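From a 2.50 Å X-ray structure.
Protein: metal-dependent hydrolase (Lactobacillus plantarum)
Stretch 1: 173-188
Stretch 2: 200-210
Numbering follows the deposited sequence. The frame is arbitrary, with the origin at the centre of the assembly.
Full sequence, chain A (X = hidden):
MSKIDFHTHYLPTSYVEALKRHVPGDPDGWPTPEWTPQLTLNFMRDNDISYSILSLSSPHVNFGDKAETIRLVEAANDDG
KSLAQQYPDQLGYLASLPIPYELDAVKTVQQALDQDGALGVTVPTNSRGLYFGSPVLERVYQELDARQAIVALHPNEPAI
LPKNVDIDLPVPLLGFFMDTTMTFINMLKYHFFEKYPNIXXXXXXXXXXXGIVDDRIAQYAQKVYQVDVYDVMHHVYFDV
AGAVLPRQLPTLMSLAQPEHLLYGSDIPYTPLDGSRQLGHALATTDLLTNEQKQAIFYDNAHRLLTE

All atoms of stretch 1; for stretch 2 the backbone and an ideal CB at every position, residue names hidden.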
# COMPACT_ATOMS: atom_id res chain seq x y z
N LEU A 173 8.41 -7.91 15.98
CA LEU A 173 9.79 -7.44 16.12
C LEU A 173 10.03 -5.98 15.74
O LEU A 173 10.82 -5.30 16.38
CB LEU A 173 10.73 -8.35 15.33
CG LEU A 173 10.79 -9.82 15.75
CD1 LEU A 173 11.85 -10.53 14.92
CD2 LEU A 173 11.11 -9.95 17.22
N LEU A 174 9.38 -5.50 14.69
CA LEU A 174 9.55 -4.12 14.26
C LEU A 174 8.21 -3.45 13.95
O LEU A 174 8.00 -2.27 14.26
CB LEU A 174 10.45 -4.06 13.02
CG LEU A 174 10.59 -2.68 12.37
CD1 LEU A 174 11.37 -1.75 13.30
CD2 LEU A 174 11.29 -2.80 11.03
N GLY A 175 7.30 -4.21 13.34
CA GLY A 175 5.99 -3.68 12.99
C GLY A 175 5.20 -3.14 14.17
O GLY A 175 4.67 -2.02 14.12
N PHE A 176 5.11 -3.92 15.24
CA PHE A 176 4.37 -3.48 16.41
C PHE A 176 4.87 -2.11 16.89
O PHE A 176 4.08 -1.21 17.15
CB PHE A 176 4.50 -4.50 17.54
CG PHE A 176 3.53 -5.65 17.43
CD1 PHE A 176 2.63 -5.74 16.37
CD2 PHE A 176 3.50 -6.64 18.42
CE1 PHE A 176 1.72 -6.80 16.29
CE2 PHE A 176 2.60 -7.70 18.35
CZ PHE A 176 1.71 -7.78 17.29
N PHE A 177 6.19 -1.96 17.00
CA PHE A 177 6.74 -0.70 17.46
C PHE A 177 6.42 0.45 16.54
O PHE A 177 6.08 1.54 17.00
CB PHE A 177 8.25 -0.81 17.65
CG PHE A 177 8.65 -1.40 18.97
CD1 PHE A 177 9.81 -0.99 19.61
CD2 PHE A 177 7.84 -2.34 19.60
CE1 PHE A 177 10.17 -1.50 20.85
CE2 PHE A 177 8.19 -2.86 20.84
CZ PHE A 177 9.36 -2.44 21.46
N MSE A 178 6.52 0.22 15.24
CA MSE A 178 6.22 1.28 14.30
C MSE A 178 4.76 1.70 14.47
O MSE A 178 4.44 2.89 14.44
CB MSE A 178 6.49 0.83 12.87
CG MSE A 178 7.96 0.48 12.61
SE MSE A 178 8.40 0.20 10.72
CE MSE A 178 7.33 -1.39 10.39
N ASP A 179 3.88 0.72 14.69
CA ASP A 179 2.47 1.04 14.83
C ASP A 179 2.13 1.80 16.10
O ASP A 179 1.34 2.74 16.07
CB ASP A 179 1.61 -0.22 14.73
CG ASP A 179 0.34 0.02 13.94
OD1 ASP A 179 0.45 0.36 12.74
OD2 ASP A 179 -0.75 -0.10 14.51
N THR A 180 2.72 1.39 17.22
CA THR A 180 2.46 2.06 18.48
C THR A 180 2.94 3.50 18.35
O THR A 180 2.26 4.43 18.79
CB THR A 180 3.20 1.39 19.65
OG1 THR A 180 2.58 0.12 19.92
CG2 THR A 180 3.13 2.26 20.91
N THR A 181 4.09 3.67 17.72
CA THR A 181 4.67 4.98 17.54
C THR A 181 3.81 5.87 16.66
O THR A 181 3.57 7.04 16.98
CB THR A 181 6.08 4.89 16.93
OG1 THR A 181 6.87 3.94 17.66
CG2 THR A 181 6.76 6.25 16.99
N MSE A 182 3.34 5.32 15.55
CA MSE A 182 2.50 6.10 14.65
C MSE A 182 1.20 6.47 15.35
O MSE A 182 0.72 7.60 15.21
CB MSE A 182 2.21 5.32 13.36
CG MSE A 182 3.45 5.01 12.52
SE MSE A 182 3.02 4.33 10.73
CE MSE A 182 2.66 2.48 11.17
N THR A 183 0.65 5.54 16.12
CA THR A 183 -0.60 5.78 16.83
C THR A 183 -0.49 6.88 17.89
O THR A 183 -1.39 7.71 18.01
CB THR A 183 -1.13 4.50 17.48
OG1 THR A 183 -1.35 3.50 16.47
CG2 THR A 183 -2.46 4.77 18.19
N PHE A 184 0.60 6.88 18.65
CA PHE A 184 0.79 7.90 19.68
C PHE A 184 0.80 9.30 19.06
O PHE A 184 0.17 10.23 19.57
CB PHE A 184 2.12 7.69 20.40
CG PHE A 184 2.43 8.74 21.43
CD1 PHE A 184 1.76 8.76 22.65
CD2 PHE A 184 3.41 9.69 21.20
CE1 PHE A 184 2.07 9.71 23.62
CE2 PHE A 184 3.73 10.65 22.17
CZ PHE A 184 3.06 10.65 23.38
N ILE A 185 1.52 9.45 17.96
CA ILE A 185 1.61 10.73 17.31
C ILE A 185 0.25 11.11 16.73
O ILE A 185 -0.14 12.27 16.73
CB ILE A 185 2.69 10.68 16.20
CG1 ILE A 185 4.03 10.30 16.84
CG2 ILE A 185 2.77 12.02 15.48
CD1 ILE A 185 5.20 10.24 15.88
N ASN A 186 -0.49 10.11 16.25
CA ASN A 186 -1.80 10.36 15.67
C ASN A 186 -2.65 10.98 16.77
O ASN A 186 -3.43 11.91 16.54
CB ASN A 186 -2.41 9.04 15.20
CG ASN A 186 -3.62 9.25 14.32
OD1 ASN A 186 -4.73 8.82 14.65
ND2 ASN A 186 -3.42 9.90 13.18
N MSE A 187 -2.50 10.45 17.98
CA MSE A 187 -3.25 10.94 19.12
C MSE A 187 -2.82 12.37 19.47
O MSE A 187 -3.62 13.17 19.95
CB MSE A 187 -3.04 9.98 20.29
CG MSE A 187 -3.62 8.60 20.01
SE MSE A 187 -3.21 7.29 21.36
CE MSE A 187 -4.62 7.64 22.64
N LEU A 188 -1.56 12.69 19.21
CA LEU A 188 -1.10 14.05 19.47
C LEU A 188 -1.82 14.96 18.49
O LEU A 188 -2.42 15.96 18.87
CB LEU A 188 0.41 14.15 19.25
CG LEU A 188 1.31 13.41 20.24
CD1 LEU A 188 2.78 13.65 19.87
CD2 LEU A 188 1.01 13.90 21.66
N UNK A 200 -6.90 7.30 31.19
CA UNK A 200 -5.56 6.91 31.59
C UNK A 200 -5.07 5.94 30.53
O UNK A 200 -5.45 4.77 30.53
CB UNK A 200 -5.53 6.29 32.99
N UNK A 201 -4.24 6.45 29.63
CA UNK A 201 -3.71 5.67 28.53
C UNK A 201 -2.41 4.94 28.84
O UNK A 201 -1.40 5.55 29.19
CB UNK A 201 -3.49 6.59 27.32
N UNK A 202 -2.45 3.62 28.70
CA UNK A 202 -1.26 2.81 28.91
C UNK A 202 -0.65 2.50 27.53
O UNK A 202 -1.30 1.86 26.69
CB UNK A 202 -1.59 1.53 29.68
N UNK A 203 0.57 2.96 27.28
CA UNK A 203 1.24 2.69 26.01
C UNK A 203 2.20 1.52 26.29
O UNK A 203 3.11 1.61 27.12
CB UNK A 203 1.97 3.92 25.47
N UNK A 204 2.01 0.39 25.59
CA UNK A 204 2.82 -0.83 25.75
C UNK A 204 4.27 -0.79 25.30
O UNK A 204 4.70 0.11 24.56
CB UNK A 204 2.14 -1.97 24.99
N UNK A 205 5.02 -1.79 25.78
CA UNK A 205 6.43 -1.98 25.43
C UNK A 205 7.32 -0.76 25.65
O UNK A 205 8.10 -0.38 24.77
CB UNK A 205 6.53 -2.40 23.96
N UNK A 206 7.21 -0.15 26.82
CA UNK A 206 8.03 1.00 27.17
C UNK A 206 7.98 2.15 26.16
O UNK A 206 8.98 2.86 25.97
CB UNK A 206 9.48 0.54 27.34
N UNK A 207 6.84 2.34 25.51
CA UNK A 207 6.69 3.44 24.57
C UNK A 207 7.24 3.23 23.17
O UNK A 207 7.36 4.19 22.41
CB UNK A 207 7.36 4.68 25.16
N UNK A 208 7.56 1.98 22.84
CA UNK A 208 8.10 1.64 21.53
C UNK A 208 9.24 2.60 21.17
O UNK A 208 10.26 2.61 21.85
CB UNK A 208 7.00 1.68 20.47
N UNK A 209 9.05 3.41 20.13
CA UNK A 209 10.09 4.35 19.69
C UNK A 209 9.94 5.77 20.24
O UNK A 209 10.71 6.66 19.87
CB UNK A 209 10.10 4.41 18.16
N UNK A 210 8.96 5.99 21.11
CA UNK A 210 8.77 7.33 21.66
C UNK A 210 10.05 7.88 22.30
O UNK A 210 10.36 9.06 22.17
CB UNK A 210 7.64 7.31 22.69

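Position 200 opens a strand running nearly antiparallel to the helix. Its CB has nothing of the helix within 5.5 Å, so almost any residue would do; it is Lys 200. At 201 the CB points toward the helix, 4.9 Å from CE of Met 187, a selenomethionine, which favours a modest apolar chain. Val 201 fits, its CG2 4.3 Å from Met 187 CE. Position 202 is again out of reach and leaves the choice open; it is Ile 202.

At 203 the CB again faces the helix, 5.0 Å from Thr 180 CG2, with the Phe 184 ring beyond. A branched or longer aliphatic chain could fill the gap. Ile 203 reaches both: its CG2 lies 3.6 Å from Thr 180 CG2, and its CD1 comes within 3.2 Å of Phe 184 CD1.

Position 204 points sideways, and its phi of -68° would admit many residues, proline included. Pro 204 rests CG 4.2 Å from Thr 180 OG1.

At 205 the CB lies 3.6 Å from Phe 177 CE2, while positive phi and psi (53°/48°) strain most side chains. A flat ring could lie along the phenylalanine, and a polar one could also look toward Thr 180. His 205 does both: its ring is nearly parallel to that of Phe 177 but slid aside, and a water bridges ND1 and Thr 180 OG1.

Position 206 has nothing of the helix within 5.5 Å of its CB, so the helix sets no limit on size, though phi 54° and psi 33° favour a residue tolerating a left-handed backbone; it is Ala 206. At 207 a CB would jam against the preceding carbonyl oxygen, so glycine is called for, and Gly 207 begins a type II' turn ending at 210.

At 208 the CB is wedged 3.6 Å from both Phe 177 O and Thr 181 OG1. The backbone angles (48°/-115°) favour glycine, and among residues with a side chain little more than a methyl would fit. Ala 208 supplies it, its CA over the Phe 177 ring.

The CB of 209 points sideways, tight against Thr 181 OG1 at 3.3 Å, but a large apolar chain could extend along Phe 177 toward Leu 174. Phe 209 does so: Phe 177 CB lies over its ring, and its CZ meets Leu 174 CD1 at 3.9 Å. Its backbone N gives a weak hydrogen bond to Thr 181 OG1.

At 210 the CB, also sideways, is 5.1 Å from Phe 184 CD2, so a longer aliphatic chain could reach that ring. Leu 210 places CD1 over its face.

Stretch 2 200-210: KVIIPHAGAFL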
# COMPACT_ATOMS: atom_id res chain seq x y z
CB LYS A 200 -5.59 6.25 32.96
CG LYS A 200 -6.15 7.15 34.04
CD LYS A 200 -6.71 6.34 35.19
CE LYS A 200 -7.22 7.26 36.28
NZ LYS A 200 -8.08 8.34 35.71
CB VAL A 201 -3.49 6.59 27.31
CG1 VAL A 201 -2.88 5.82 26.15
CG2 VAL A 201 -4.81 7.22 26.92
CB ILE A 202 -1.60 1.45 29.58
CG1 ILE A 202 -2.24 1.69 30.95
CG2 ILE A 202 -0.35 0.59 29.70
CD1 ILE A 202 -2.72 0.40 31.63
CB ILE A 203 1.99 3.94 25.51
CG1 ILE A 203 0.97 5.04 25.20
CG2 ILE A 203 2.79 3.61 24.27
CD1 ILE A 203 1.57 6.35 24.79
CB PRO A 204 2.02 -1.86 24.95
CG PRO A 204 1.54 -1.04 23.79
CD PRO A 204 1.07 0.24 24.46
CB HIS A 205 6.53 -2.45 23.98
CG HIS A 205 5.68 -3.64 23.67
ND1 HIS A 205 4.69 -3.63 22.71
CD2 HIS A 205 5.65 -4.88 24.22
CE1 HIS A 205 4.09 -4.81 22.67
NE2 HIS A 205 4.65 -5.59 23.58
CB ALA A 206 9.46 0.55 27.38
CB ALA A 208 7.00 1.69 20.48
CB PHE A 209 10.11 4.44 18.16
CG PHE A 209 10.50 3.16 17.48
CD1 PHE A 209 9.93 2.81 16.26
CD2 PHE A 209 11.43 2.29 18.06
CE1 PHE A 209 10.26 1.62 15.63
CE2 PHE A 209 11.76 1.09 17.44
CZ PHE A 209 11.17 0.76 16.22
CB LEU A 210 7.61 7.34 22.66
CG LEU A 210 6.26 6.91 22.08
CD1 LEU A 210 5.13 7.25 23.06
CD2 LEU A 210 6.04 7.61 20.74
O HOH W 1 4.30 -1.15 21.71
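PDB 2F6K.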